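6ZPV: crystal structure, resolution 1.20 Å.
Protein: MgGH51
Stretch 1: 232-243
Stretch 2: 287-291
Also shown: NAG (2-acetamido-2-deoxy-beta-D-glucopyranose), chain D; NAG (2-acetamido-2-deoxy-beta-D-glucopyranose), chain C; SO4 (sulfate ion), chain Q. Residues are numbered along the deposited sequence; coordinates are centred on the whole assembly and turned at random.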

# COMPACT_ATOMS: atom_id res chain seq x y z
N ASN A 232 -2.75 1.44 11.07
CA ASN A 232 -3.96 0.64 10.74
C ASN A 232 -3.89 -0.79 11.30
O ASN A 232 -4.92 -1.46 11.33
CB ASN A 232 -4.20 0.59 9.24
CG ASN A 232 -5.66 0.47 8.87
OD1 ASN A 232 -6.49 1.27 9.37
ND2 ASN A 232 -5.99 -0.53 8.06
N LEU A 233 -2.72 -1.27 11.72
CA LEU A 233 -2.63 -2.55 12.44
C LEU A 233 -3.29 -2.48 13.81
O LEU A 233 -3.81 -3.49 14.32
CB LEU A 233 -1.12 -2.85 12.65
CG LEU A 233 -0.76 -4.08 13.51
CD1 LEU A 233 -1.03 -5.39 12.78
CD2 LEU A 233 0.71 -3.99 13.91
N GLU A 234 -3.12 -1.34 14.49
CA GLU A 234 -3.25 -1.26 15.94
C GLU A 234 -4.69 -1.24 16.44
O GLU A 234 -4.94 -1.73 17.57
CB GLU A 234 -2.46 -0.07 16.47
CG GLU A 234 -0.95 -0.28 16.36
CD GLU A 234 -0.18 0.96 16.71
OE1 GLU A 234 0.20 1.08 17.96
OE2 GLU A 234 0.08 1.81 15.84
N GLY A 235 -5.60 -0.63 15.68
CA GLY A 235 -6.93 -0.34 16.23
C GLY A 235 -6.92 0.83 17.16
O GLY A 235 -5.87 1.27 17.63
N GLN A 236 -8.12 1.31 17.47
CA GLN A 236 -8.32 2.33 18.51
C GLN A 236 -8.42 1.68 19.91
O GLN A 236 -8.15 2.36 20.91
CB GLN A 236 -9.56 3.15 18.17
CG GLN A 236 -9.81 4.28 19.09
CD GLN A 236 -8.71 5.34 19.10
OE1 GLN A 236 -8.02 5.60 18.08
NE2 GLN A 236 -8.50 5.92 20.27
N THR A 237 -8.88 0.45 19.93
CA THR A 237 -9.11 -0.37 21.13
C THR A 237 -8.70 -1.79 20.79
O THR A 237 -8.53 -2.14 19.61
CB THR A 237 -10.61 -0.35 21.49
OG1 THR A 237 -11.32 -0.91 20.39
CG2 THR A 237 -11.09 1.04 21.89
N THR A 238 -8.59 -2.65 21.80
CA THR A 238 -8.29 -4.07 21.55
C THR A 238 -9.29 -4.61 20.54
O THR A 238 -8.91 -5.36 19.59
CB THR A 238 -8.29 -4.84 22.86
OG1 THR A 238 -7.29 -4.27 23.73
CG2 THR A 238 -8.03 -6.31 22.65
N ALA A 239 -10.58 -4.31 20.71
CA ALA A 239 -11.61 -4.89 19.85
C ALA A 239 -11.57 -4.46 18.39
O ALA A 239 -12.12 -5.19 17.55
CB ALA A 239 -12.99 -4.57 20.41
N THR A 240 -10.93 -3.36 18.10
CA THR A 240 -10.86 -2.81 16.75
C THR A 240 -9.50 -3.04 16.07
O THR A 240 -9.30 -2.51 14.96
CB THR A 240 -11.30 -1.36 16.68
OG1 THR A 240 -10.52 -0.58 17.59
CG2 THR A 240 -12.80 -1.20 16.95
N ARG A 241 -8.63 -3.83 16.67
CA ARG A 241 -7.34 -4.17 16.07
C ARG A 241 -7.53 -4.95 14.75
O ARG A 241 -8.56 -5.58 14.52
CB ARG A 241 -6.55 -5.02 17.06
CG ARG A 241 -7.06 -6.46 17.21
CD ARG A 241 -6.40 -7.16 18.40
NE ARG A 241 -6.73 -8.56 18.50
CZ ARG A 241 -7.86 -9.08 18.96
NH1 ARG A 241 -8.82 -8.27 19.42
NH2 ARG A 241 -8.07 -10.38 18.92
N TRP A 242 -6.48 -4.94 13.93
CA TRP A 242 -6.48 -5.83 12.75
C TRP A 242 -6.36 -7.27 13.26
O TRP A 242 -5.53 -7.54 14.12
CB TRP A 242 -5.34 -5.41 11.84
CG TRP A 242 -5.25 -6.16 10.54
CD1 TRP A 242 -5.84 -5.83 9.36
CD2 TRP A 242 -4.52 -7.38 10.28
NE1 TRP A 242 -5.55 -6.73 8.40
CE2 TRP A 242 -4.73 -7.68 8.91
CE3 TRP A 242 -3.67 -8.18 11.03
CZ2 TRP A 242 -4.11 -8.79 8.32
CZ3 TRP A 242 -3.07 -9.27 10.42
CH2 TRP A 242 -3.28 -9.57 9.08
N GLN A 243 -7.12 -8.18 12.66
CA GLN A 243 -7.09 -9.62 12.96
C GLN A 243 -6.97 -10.41 11.69
O GLN A 243 -7.87 -10.32 10.81
CB GLN A 243 -8.35 -10.08 13.75
CG GLN A 243 -8.52 -9.41 15.09
CD GLN A 243 -9.60 -10.08 15.94
OE1 GLN A 243 -9.55 -11.31 16.11
NE2 GLN A 243 -10.51 -9.32 16.50
C1 NAG D . -10.36 -14.38 14.79
C2 NAG D . -11.85 -14.34 15.09
C3 NAG D . -12.06 -13.90 16.54
C4 NAG D . -11.27 -14.79 17.50
C5 NAG D . -9.78 -14.79 17.08
C6 NAG D . -8.92 -15.76 17.95
C7 NAG D . -13.52 -13.97 13.35
C8 NAG D . -14.22 -12.98 12.48
N2 NAG D . -12.60 -13.48 14.19
O3 NAG D . -13.48 -13.94 16.89
O4 NAG D . -11.36 -14.21 18.81
O5 NAG D . -9.71 -15.27 15.75
O6 NAG D . -7.50 -15.69 17.60
O7 NAG D . -13.84 -15.11 13.36
C1 NAG C . -11.71 -15.17 19.85
C2 NAG C . -11.39 -14.54 21.18
C3 NAG C . -11.86 -15.52 22.31
C4 NAG C . -13.27 -15.99 22.04
C5 NAG C . -13.55 -16.47 20.64
C6 NAG C . -15.02 -16.80 20.32
C7 NAG C . -9.27 -13.25 21.01
C8 NAG C . -7.79 -13.27 21.10
N2 NAG C . -9.95 -14.38 21.31
O3 NAG C . -11.67 -14.90 23.54
O4 NAG C . -13.56 -17.10 22.95
O5 NAG C . -13.09 -15.43 19.75
O6 NAG C . -15.73 -15.49 20.43
O7 NAG C . -9.75 -12.22 20.55
S SO4 Q . -9.45 -2.22 25.72
O1 SO4 Q . -10.85 -2.58 25.61
O2 SO4 Q . -8.66 -3.55 25.94
O3 SO4 Q . -9.23 -1.37 26.89
O4 SO4 Q . -9.15 -1.54 24.50
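Stretch 2 (287-291) MAVWA

The contact centres on one tryptophan held both at its ring edge and over one face: stretch 1 covers 142 Å² of Trp290, the largest share of any residue, and the contact as a whole buries 362 Å², both sides summed. At the edge, Trp290 NE1 donates a hydrogen bond to the main-chain Glu234 O at 2.9 Å, with an N-H...O angle of 148°, so the one polar atom of the indole is satisfied by backbone. Leu233 O also lies near the ring plane, 3.4 Å from Trp290 CD1; this carbonyl already accepts the backbone hydrogen bond from Trp242 N (Trp242 N to Leu233 O, 3.1 Å), which ties the two ends of the stretch 1 loop together.

Over the face lies Arg241. Arg241 CD sits 3.5 Å from the centroid of the Trp290 six-membered ring and 12° off the normal, a CH-pi contact, while Arg241 CB is 3.4 Å from Trp290 NE1. The guanidinium adds little: Arg241 CZ is 5.3 Å from the same Trp290 centroid, at most a weak cation-pi attraction. It also donates hydrogen bonds, from Arg241 NH1 to Thr238 O (2.9 Å) and from Arg241 NH2 to O7 of the chain C NAG (3.0 Å). Thr238 CG2 approaches Trp290 CH2 obliquely at 4.0 Å.

Stretch 2 is extended from Met287 to Trp290, with 287-289 in a strand; Ala291 leaves that conformation at phi/psi -129/26. Stretch 1 opens with helical phi/psi at 232-234 and has a 3-10 segment at 238-240. No backbone-to-backbone hydrogen bond joins the stretches; the nearest CA atoms, Glu234 CA and Trp290 CA, are 6.4 Å apart. Along stretch 2, Leu233 is met before the tryptophan: Leu233 CD2 forms an apolar pair with Ala288 CB at 3.8 Å and lies 3.9 Å from Val289 O. The CA-to-CB bond of Leu233 points toward stretch 2; that of Val289 points away from stretch 1.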

# COMPACT_ATOMS: atom_id res chain seq x y z
N MET A 287 6.11 -8.72 7.73
CA MET A 287 4.74 -8.82 8.22
C MET A 287 4.66 -8.42 9.69
O MET A 287 5.38 -8.97 10.52
CB MET A 287 4.22 -10.23 8.04
CG MET A 287 2.77 -10.37 8.46
SD MET A 287 2.03 -11.99 8.17
CE MET A 287 2.88 -12.93 9.42
N ALA A 288 3.78 -7.49 10.00
CA ALA A 288 3.55 -7.07 11.38
C ALA A 288 2.49 -7.98 12.04
O ALA A 288 1.57 -8.48 11.40
CB ALA A 288 3.13 -5.63 11.47
N VAL A 289 2.71 -8.16 13.36
CA VAL A 289 1.73 -8.78 14.25
C VAL A 289 1.33 -7.77 15.32
O VAL A 289 2.15 -7.02 15.84
CB VAL A 289 2.21 -10.09 14.88
CG1 VAL A 289 2.41 -11.14 13.81
CG2 VAL A 289 3.48 -9.95 15.73
N TRP A 290 0.05 -7.80 15.67
CA TRP A 290 -0.47 -6.99 16.77
C TRP A 290 0.17 -7.45 18.08
O TRP A 290 0.35 -8.67 18.30
CB TRP A 290 -2.00 -7.13 16.79
CG TRP A 290 -2.64 -6.10 17.70
CD1 TRP A 290 -2.94 -4.81 17.33
CD2 TRP A 290 -3.08 -6.24 19.05
NE1 TRP A 290 -3.49 -4.13 18.37
CE2 TRP A 290 -3.60 -4.99 19.44
CE3 TRP A 290 -3.17 -7.31 19.95
CZ2 TRP A 290 -4.18 -4.76 20.70
CZ3 TRP A 290 -3.73 -7.12 21.19
CH2 TRP A 290 -4.25 -5.85 21.56
N ALA A 291 0.51 -6.50 18.95
CA ALA A 291 1.41 -6.80 20.09
C ALA A 291 0.86 -6.33 21.42
O ALA A 291 1.64 -6.15 22.35
CB ALA A 291 2.79 -6.25 19.82